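Local atomic coordinates of DNA polymerase sliding clamp (Archaeoglobus fulgidus, PDB entry 1RWZ), a protein that forms a homotrimeric ring through which DNA passes and probably acts as a moving platform tethering the polymerase and other proteins to DNA during replication. Residues A[144-149]-A[193-198]; A[153-156]-A[161-164]. All blocks are in the same frame, centred on the assembly; numbering follows the deposited sequence.

Interaction 1: residues A[144-149]-A[193-198]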
ATOM      1  N   ALA A 144      18.902  -5.434  -5.614  1.00 22.69           N
ATOM      2  CA  ALA A 144      20.043  -4.544  -5.413  1.00 22.98           C
ATOM      3  C   ALA A 144      20.754  -4.308  -6.747  1.00 23.45           C
ATOM      4  O   ALA A 144      21.094  -3.174  -7.090  1.00 23.28           O
ATOM      5  CB  ALA A 144      21.009  -5.152  -4.404  1.00 23.58           C
ATOM      6  N   ALA A 145      20.971  -5.386  -7.492  1.00 22.10           N
ATOM      7  CA  ALA A 145      21.634  -5.300  -8.788  1.00 22.76           C
ATOM      8  C   ALA A 145      20.837  -4.434  -9.758  1.00 22.51           C
ATOM      9  O   ALA A 145      21.411  -3.687 -10.555  1.00 22.76           O
ATOM     10  CB  ALA A 145      21.818  -6.694  -9.368  1.00 22.04           C
ATOM     11  N   ASP A 146      19.516  -4.539  -9.683  1.00 22.88           N
ATOM     12  CA  ASP A 146      18.615  -3.786 -10.549  1.00 24.42           C
ATOM     13  C   ASP A 146      18.780  -2.271 -10.417  1.00 25.02           C
ATOM     14  O   ASP A 146      18.435  -1.521 -11.330  1.00 25.40           O
ATOM     15  CB  ASP A 146      17.167  -4.183 -10.250  1.00 25.46           C
ATOM     16  CG  ASP A 146      16.160  -3.405 -11.077  1.00 26.69           C
ATOM     17  OD1 ASP A 146      16.272  -3.406 -12.321  1.00 26.86           O
ATOM     18  OD2 ASP A 146      15.248  -2.800 -10.476  1.00 27.95           O
ATOM     19  N   LYS A 147      19.302  -1.819  -9.285  1.00 25.27           N
ATOM     20  CA  LYS A 147      19.500  -0.391  -9.081  1.00 26.06           C
ATOM     21  C   LYS A 147      20.790   0.093  -9.733  1.00 25.83           C
ATOM     22  O   LYS A 147      20.978   1.292  -9.939  1.00 25.89           O
ATOM     23  CB  LYS A 147      19.529  -0.074  -7.586  1.00 27.38           C
ATOM     24  CG  LYS A 147      18.163  -0.171  -6.927  1.00 28.83           C
ATOM     25  CD  LYS A 147      18.232   0.127  -5.446  1.00 30.32           C
ATOM     26  CE  LYS A 147      16.836   0.204  -4.850  1.00 31.39           C
ATOM     27  NZ  LYS A 147      16.058  -1.032  -5.130  1.00 33.23           N
ATOM     28  N   ILE A 148      21.664  -0.850 -10.071  1.00 24.62           N
ATOM     29  CA  ILE A 148      22.955  -0.536 -10.674  1.00 24.67           C
ATOM     30  C   ILE A 148      23.032  -0.745 -12.185  1.00 24.30           C
ATOM     31  O   ILE A 148      23.594   0.081 -12.908  1.00 24.24           O
ATOM     32  CB  ILE A 148      24.076  -1.388 -10.020  1.00 24.68           C
ATOM     33  CG1 ILE A 148      24.214  -1.023  -8.542  1.00 25.90           C
ATOM     34  CG2 ILE A 148      25.393  -1.185 -10.750  1.00 25.14           C
ATOM     35  CD1 ILE A 148      24.551   0.432  -8.304  1.00 27.19           C
ATOM     36  N   SER A 149      22.464  -1.847 -12.662  1.00 23.50           N
ATOM     37  CA  SER A 149      22.534  -2.163 -14.080  1.00 23.32           C
ATOM     38  C   SER A 149      21.332  -2.959 -14.563  1.00 23.42           C
ATOM     39  O   SER A 149      20.471  -3.344 -13.773  1.00 23.09           O
ATOM     40  CB  SER A 149      23.820  -2.958 -14.346  1.00 23.37           C
ATOM     41  OG  SER A 149      23.947  -3.319 -15.708  1.00 23.81           O
ATOM     42  N   PHE A 193      23.312 -12.266 -17.489  1.00 16.12           N
ATOM     43  CA  PHE A 193      21.874 -12.289 -17.758  1.00 16.24           C
ATOM     44  C   PHE A 193      21.177 -10.951 -17.581  1.00 16.43           C
ATOM     45  O   PHE A 193      21.689 -10.049 -16.919  1.00 16.21           O
ATOM     46  CB  PHE A 193      21.171 -13.298 -16.838  1.00 15.06           C
ATOM     47  CG  PHE A 193      21.733 -14.683 -16.918  1.00 14.71           C
ATOM     48  CD1 PHE A 193      22.651 -15.133 -15.970  1.00 13.25           C
ATOM     49  CD2 PHE A 193      21.376 -15.526 -17.965  1.00 13.38           C
ATOM     50  CE1 PHE A 193      23.211 -16.405 -16.070  1.00 13.64           C
ATOM     51  CE2 PHE A 193      21.927 -16.799 -18.079  1.00 13.63           C
ATOM     52  CZ  PHE A 193      22.850 -17.240 -17.130  1.00 14.53           C
ATOM     53  N   SER A 194      19.989 -10.850 -18.173  1.00 17.00           N
ATOM     54  CA  SER A 194      19.157  -9.656 -18.086  1.00 18.85           C
ATOM     55  C   SER A 194      18.474  -9.565 -16.727  1.00 18.90           C
ATOM     56  O   SER A 194      17.778 -10.494 -16.309  1.00 19.39           O
ATOM     57  CB  SER A 194      18.084  -9.681 -19.173  1.00 20.28           C
ATOM     58  OG  SER A 194      16.951  -8.921 -18.776  1.00 24.66           O
ATOM     59  N   VAL A 195      18.662  -8.439 -16.049  1.00 18.80           N
ATOM     60  CA  VAL A 195      18.056  -8.220 -14.740  1.00 19.37           C
ATOM     61  C   VAL A 195      16.534  -8.137 -14.839  1.00 20.10           C
ATOM     62  O   VAL A 195      15.829  -8.592 -13.938  1.00 19.98           O
ATOM     63  CB  VAL A 195      18.586  -6.917 -14.084  1.00 19.72           C
ATOM     64  CG1 VAL A 195      17.794  -6.599 -12.819  1.00 20.82           C
ATOM     65  CG2 VAL A 195      20.056  -7.075 -13.737  1.00 20.15           C
ATOM     66  N   ASP A 196      16.029  -7.563 -15.931  1.00 19.85           N
ATOM     67  CA  ASP A 196      14.585  -7.423 -16.120  1.00 21.18           C
ATOM     68  C   ASP A 196      13.849  -8.749 -15.959  1.00 20.10           C
ATOM     69  O   ASP A 196      12.842  -8.830 -15.246  1.00 19.02           O
ATOM     70  CB  ASP A 196      14.265  -6.841 -17.501  1.00 25.08           C
ATOM     71  CG  ASP A 196      14.719  -5.402 -17.657  1.00 29.34           C
ATOM     72  OD1 ASP A 196      14.433  -4.582 -16.759  1.00 31.38           O
ATOM     73  OD2 ASP A 196      15.353  -5.084 -18.690  1.00 32.80           O
ATOM     74  N   TYR A 197      14.341  -9.786 -16.628  1.00 17.87           N
ATOM     75  CA  TYR A 197      13.712 -11.095 -16.528  1.00 17.94           C
ATOM     76  C   TYR A 197      13.873 -11.712 -15.143  1.00 17.39           C
ATOM     77  O   TYR A 197      12.924 -12.276 -14.600  1.00 17.73           O
ATOM     78  CB  TYR A 197      14.277 -12.057 -17.573  1.00 17.71           C
ATOM     79  CG  TYR A 197      13.626 -11.930 -18.932  1.00 19.30           C
ATOM     80  CD1 TYR A 197      14.075 -10.989 -19.861  1.00 20.15           C
ATOM     81  CD2 TYR A 197      12.561 -12.753 -19.287  1.00 19.72           C
ATOM     82  CE1 TYR A 197      13.475 -10.877 -21.118  1.00 20.74           C
ATOM     83  CE2 TYR A 197      11.952 -12.649 -20.538  1.00 20.64           C
ATOM     84  CZ  TYR A 197      12.418 -11.709 -21.447  1.00 20.48           C
ATOM     85  OH  TYR A 197      11.822 -11.618 -22.687  1.00 20.80           O
ATOM     86  N   LEU A 198      15.072 -11.608 -14.578  1.00 17.22           N
ATOM     87  CA  LEU A 198      15.338 -12.172 -13.259  1.00 17.23           C
ATOM     88  C   LEU A 198      14.428 -11.544 -12.210  1.00 17.93           C
ATOM     89  O   LEU A 198      13.920 -12.230 -11.322  1.00 17.70           O
ATOM     90  CB  LEU A 198      16.804 -11.955 -12.873  1.00 16.44           C
ATOM     91  CG  LEU A 198      17.824 -12.728 -13.720  1.00 15.28           C
ATOM     92  CD1 LEU A 198      19.235 -12.275 -13.383  1.00 15.84           C
ATOM     93  CD2 LEU A 198      17.662 -14.222 -13.465  1.00 15.28           C
TER
HETATM   94  O   HOH W   1      14.829  -4.535 -14.287  1.00 48.77           O
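Val-195 sets its two methyls against Asp-146 and Ser-149: CG1 lies 3.6 Å from both CB and OD1 of Asp-146, while CG2 reaches the backbone O of Ser-149 at 3.8 Å. The contact sets the C-terminal part of helix 135-146 and the residues after it beside the first turn of helix 195-201, in the C-terminal domain of PCNA; in this family the two helices of each domain line the DNA channel of the ring. Chi1 of 172° sets CG1 of Val-195 anti to the backbone N and CG2 beside it, which sends one methyl to the aspartate and the other to the carbonyl of Ser-149. The Asp-146 and Val-195 side chains meet at a slant, and this touch is van der Waals only.

A water bridges the segments, donating to OD1 of Asp-146 (2.7 Å) and to OD1 of Asp-196. These two carboxylate oxygens stand 4.9 Å apart, so the shared donor probably eases their repulsion. The second oxygen of Asp-146, OD2, is taken by a salt bridge to Lys-199.

Further out, Val-195 also packs on Val-152 and shares a backbone hydrogen bond with Asp-150. Ser-149 OG bonds to the N of Gln-151. At the N-cap, Ser-194 OG receives a weak bond from Tyr-197 N. Ala-145 O accepts from both Ile-148 N (2.9 Å) and Ser-149 N (3.0 Å).

Interaction 2: residues A[153-156]-A[161-164]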
ATOM      1  N   ILE A 153      26.158 -10.552 -13.754  1.00 15.35           N
ATOM      2  CA  ILE A 153      26.978 -11.724 -13.988  1.00 15.85           C
ATOM      3  C   ILE A 153      26.757 -12.698 -12.835  1.00 16.03           C
ATOM      4  O   ILE A 153      26.759 -12.290 -11.673  1.00 16.51           O
ATOM      5  CB  ILE A 153      28.480 -11.372 -14.012  1.00 17.30           C
ATOM      6  CG1 ILE A 153      28.807 -10.556 -15.264  1.00 18.99           C
ATOM      7  CG2 ILE A 153      29.316 -12.645 -13.975  1.00 18.06           C
ATOM      8  CD1 ILE A 153      30.229 -10.027 -15.296  1.00 21.52           C
ATOM      9  N   PHE A 154      26.527 -13.966 -13.164  1.00 14.73           N
ATOM     10  CA  PHE A 154      26.390 -15.014 -12.156  1.00 15.41           C
ATOM     11  C   PHE A 154      27.725 -15.731 -12.244  1.00 16.06           C
ATOM     12  O   PHE A 154      28.152 -16.131 -13.330  1.00 15.92           O
ATOM     13  CB  PHE A 154      25.275 -16.008 -12.495  1.00 13.81           C
ATOM     14  CG  PHE A 154      23.893 -15.529 -12.150  1.00 13.74           C
ATOM     15  CD1 PHE A 154      22.826 -16.424 -12.148  1.00 14.71           C
ATOM     16  CD2 PHE A 154      23.646 -14.194 -11.852  1.00 13.75           C
ATOM     17  CE1 PHE A 154      21.532 -15.995 -11.855  1.00 14.46           C
ATOM     18  CE2 PHE A 154      22.354 -13.757 -11.555  1.00 12.71           C
ATOM     19  CZ  PHE A 154      21.298 -14.656 -11.557  1.00 14.18           C
ATOM     20  N   ARG A 155      28.387 -15.899 -11.109  1.00 16.86           N
ATOM     21  CA  ARG A 155      29.690 -16.540 -11.096  1.00 18.34           C
ATOM     22  C   ARG A 155      29.789 -17.553  -9.966  1.00 17.93           C
ATOM     23  O   ARG A 155      29.390 -17.280  -8.837  1.00 17.28           O
ATOM     24  CB  ARG A 155      30.762 -15.460 -10.945  1.00 21.03           C
ATOM     25  CG  ARG A 155      32.180 -15.948 -10.776  1.00 25.88           C
ATOM     26  CD  ARG A 155      33.092 -14.747 -10.558  1.00 30.01           C
ATOM     27  NE  ARG A 155      34.426 -15.128 -10.105  1.00 34.57           N
ATOM     28  CZ  ARG A 155      35.363 -14.256  -9.742  1.00 35.72           C
ATOM     29  NH1 ARG A 155      35.109 -12.954  -9.779  1.00 37.30           N
ATOM     30  NH2 ARG A 155      36.553 -14.685  -9.341  1.00 37.64           N
ATOM     31  N   SER A 156      30.311 -18.730 -10.289  1.00 17.77           N
ATOM     32  CA  SER A 156      30.478 -19.791  -9.305  1.00 18.18           C
ATOM     33  C   SER A 156      31.861 -20.421  -9.430  1.00 18.86           C
ATOM     34  O   SER A 156      32.410 -20.536 -10.522  1.00 17.44           O
ATOM     35  CB  SER A 156      29.408 -20.874  -9.511  1.00 18.09           C
ATOM     36  OG  SER A 156      29.509 -21.906  -8.546  1.00 19.67           O
ATOM     37  N   PHE A 161      29.372 -18.432  -4.528  1.00 18.44           N
ATOM     38  CA  PHE A 161      28.505 -17.910  -5.578  1.00 17.23           C
ATOM     39  C   PHE A 161      28.396 -16.392  -5.511  1.00 17.61           C
ATOM     40  O   PHE A 161      28.146 -15.822  -4.447  1.00 16.94           O
ATOM     41  CB  PHE A 161      27.117 -18.538  -5.437  1.00 16.19           C
ATOM     42  CG  PHE A 161      26.109 -18.028  -6.423  1.00 15.50           C
ATOM     43  CD1 PHE A 161      26.324 -18.158  -7.795  1.00 15.72           C
ATOM     44  CD2 PHE A 161      24.933 -17.433  -5.981  1.00 15.37           C
ATOM     45  CE1 PHE A 161      25.378 -17.703  -8.706  1.00 15.59           C
ATOM     46  CE2 PHE A 161      23.982 -16.975  -6.883  1.00 16.15           C
ATOM     47  CZ  PHE A 161      24.205 -17.111  -8.252  1.00 16.05           C
ATOM     48  N   ARG A 162      28.578 -15.738  -6.655  1.00 17.21           N
ATOM     49  CA  ARG A 162      28.494 -14.285  -6.706  1.00 18.34           C
ATOM     50  C   ARG A 162      27.562 -13.805  -7.808  1.00 17.75           C
ATOM     51  O   ARG A 162      27.414 -14.458  -8.838  1.00 17.03           O
ATOM     52  CB  ARG A 162      29.876 -13.669  -6.953  1.00 20.68           C
ATOM     53  CG  ARG A 162      30.950 -14.064  -5.963  1.00 25.89           C
ATOM     54  CD  ARG A 162      32.166 -13.155  -6.106  1.00 29.83           C
ATOM     55  NE  ARG A 162      33.298 -13.611  -5.302  1.00 34.34           N
ATOM     56  CZ  ARG A 162      34.142 -14.570  -5.675  1.00 35.80           C
ATOM     57  NH1 ARG A 162      33.986 -15.173  -6.847  1.00 36.76           N
ATOM     58  NH2 ARG A 162      35.138 -14.929  -4.875  1.00 37.07           N
ATOM     59  N   ILE A 163      26.926 -12.666  -7.558  1.00 17.05           N
ATOM     60  CA  ILE A 163      26.049 -12.011  -8.521  1.00 17.39           C
ATOM     61  C   ILE A 163      26.637 -10.604  -8.567  1.00 18.35           C
ATOM     62  O   ILE A 163      26.674  -9.912  -7.547  1.00 18.08           O
ATOM     63  CB  ILE A 163      24.585 -11.945  -8.041  1.00 16.95           C
ATOM     64  CG1 ILE A 163      23.981 -13.355  -8.000  1.00 16.73           C
ATOM     65  CG2 ILE A 163      23.765 -11.066  -8.993  1.00 17.44           C
ATOM     66  CD1 ILE A 163      22.553 -13.395  -7.476  1.00 17.07           C
ATOM     67  N   GLU A 164      27.113 -10.189  -9.736  1.00 18.98           N
ATOM     68  CA  GLU A 164      27.743  -8.880  -9.864  1.00 20.48           C
ATOM     69  C   GLU A 164      27.098  -7.985 -10.911  1.00 20.55           C
ATOM     70  O   GLU A 164      26.672  -8.451 -11.967  1.00 18.82           O
ATOM     71  CB  GLU A 164      29.224  -9.055 -10.213  1.00 23.18           C
ATOM     72  CG  GLU A 164      29.896 -10.206  -9.481  1.00 27.83           C
ATOM     73  CD  GLU A 164      31.348 -10.397  -9.879  1.00 30.28           C
ATOM     74  OE1 GLU A 164      31.661 -10.295 -11.087  1.00 31.90           O
ATOM     75  OE2 GLU A 164      32.176 -10.668  -8.984  1.00 32.49           O
TER
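Ile-153 and Glu-164 exchange two backbone hydrogen bonds, Ile-153 N to Glu-164 O at 2.8 Å and Glu-164 N to Ile-153 O at 2.9 Å. Two residues on, Arg-155 and Arg-162 repeat the pattern, with Arg-162 N to Arg-155 O nearly straight at 170°. The backbones of Phe-154 and Ser-156 bond to Ser-191 and Ala-189 of strand 189-194, those of Phe-161 and Ile-163 to Met-176 and Phe-174 of strand 170-176.

On the arginine face, NH1 of Arg-162 sits over the centre of the Arg-155 guanidinium, 3.3 Å from its CZ; NH1 and the nearby Arg-155 NE are both donors and make no bond. Glu-164 OE2 offers Arg-155 NH1 a long salt bridge at 3.8 Å. Asp-157 makes weak, long ion pairs with both arginines, Glu-159 another with Arg-162; these acids probably offset the like charges.

On the buried face, Phe-161 points its edge at the face of Phe-154, a T-shaped pair with planes at 84°. Ile-163 CG1 approaches Phe-154 CE2 at 3.9 Å. Ser-156 OG, also buried, bonds to Gly-187 O. Alternating hydrogen-bonded and non-hydrogen-bonded pairs, one face mainly apolar, the other carrying Arg-155, Arg-162 and Glu-164 beside Ile-153, mark an antiparallel beta hairpin in the C-terminal domain of PCNA.

Overall arrangement
Coming from the N terminus, the chain enters the C-terminal domain, runs through helix 135-146 and turns at 147-150 into strand 151-157. Interaction 2 closes the first, short loop, a hairpin between 153-156 and 161-164. The chain then adds strand 170-176 beside the hairpin and returns as strand 189-194 on its other side, and interaction 1 closes the longer loop by bringing 193-198 back to 144-149. The hairpin thus falls wholly within that longer loop, and the two closures do not cross. Their centres are 13 Å apart, and they meet at Phe-154, whose ring touches Leu-198 and Phe-193. Together they join helices 135-146 and 195-201 to the sheet of strands 170-176, 160-166, 151-157 and 189-194.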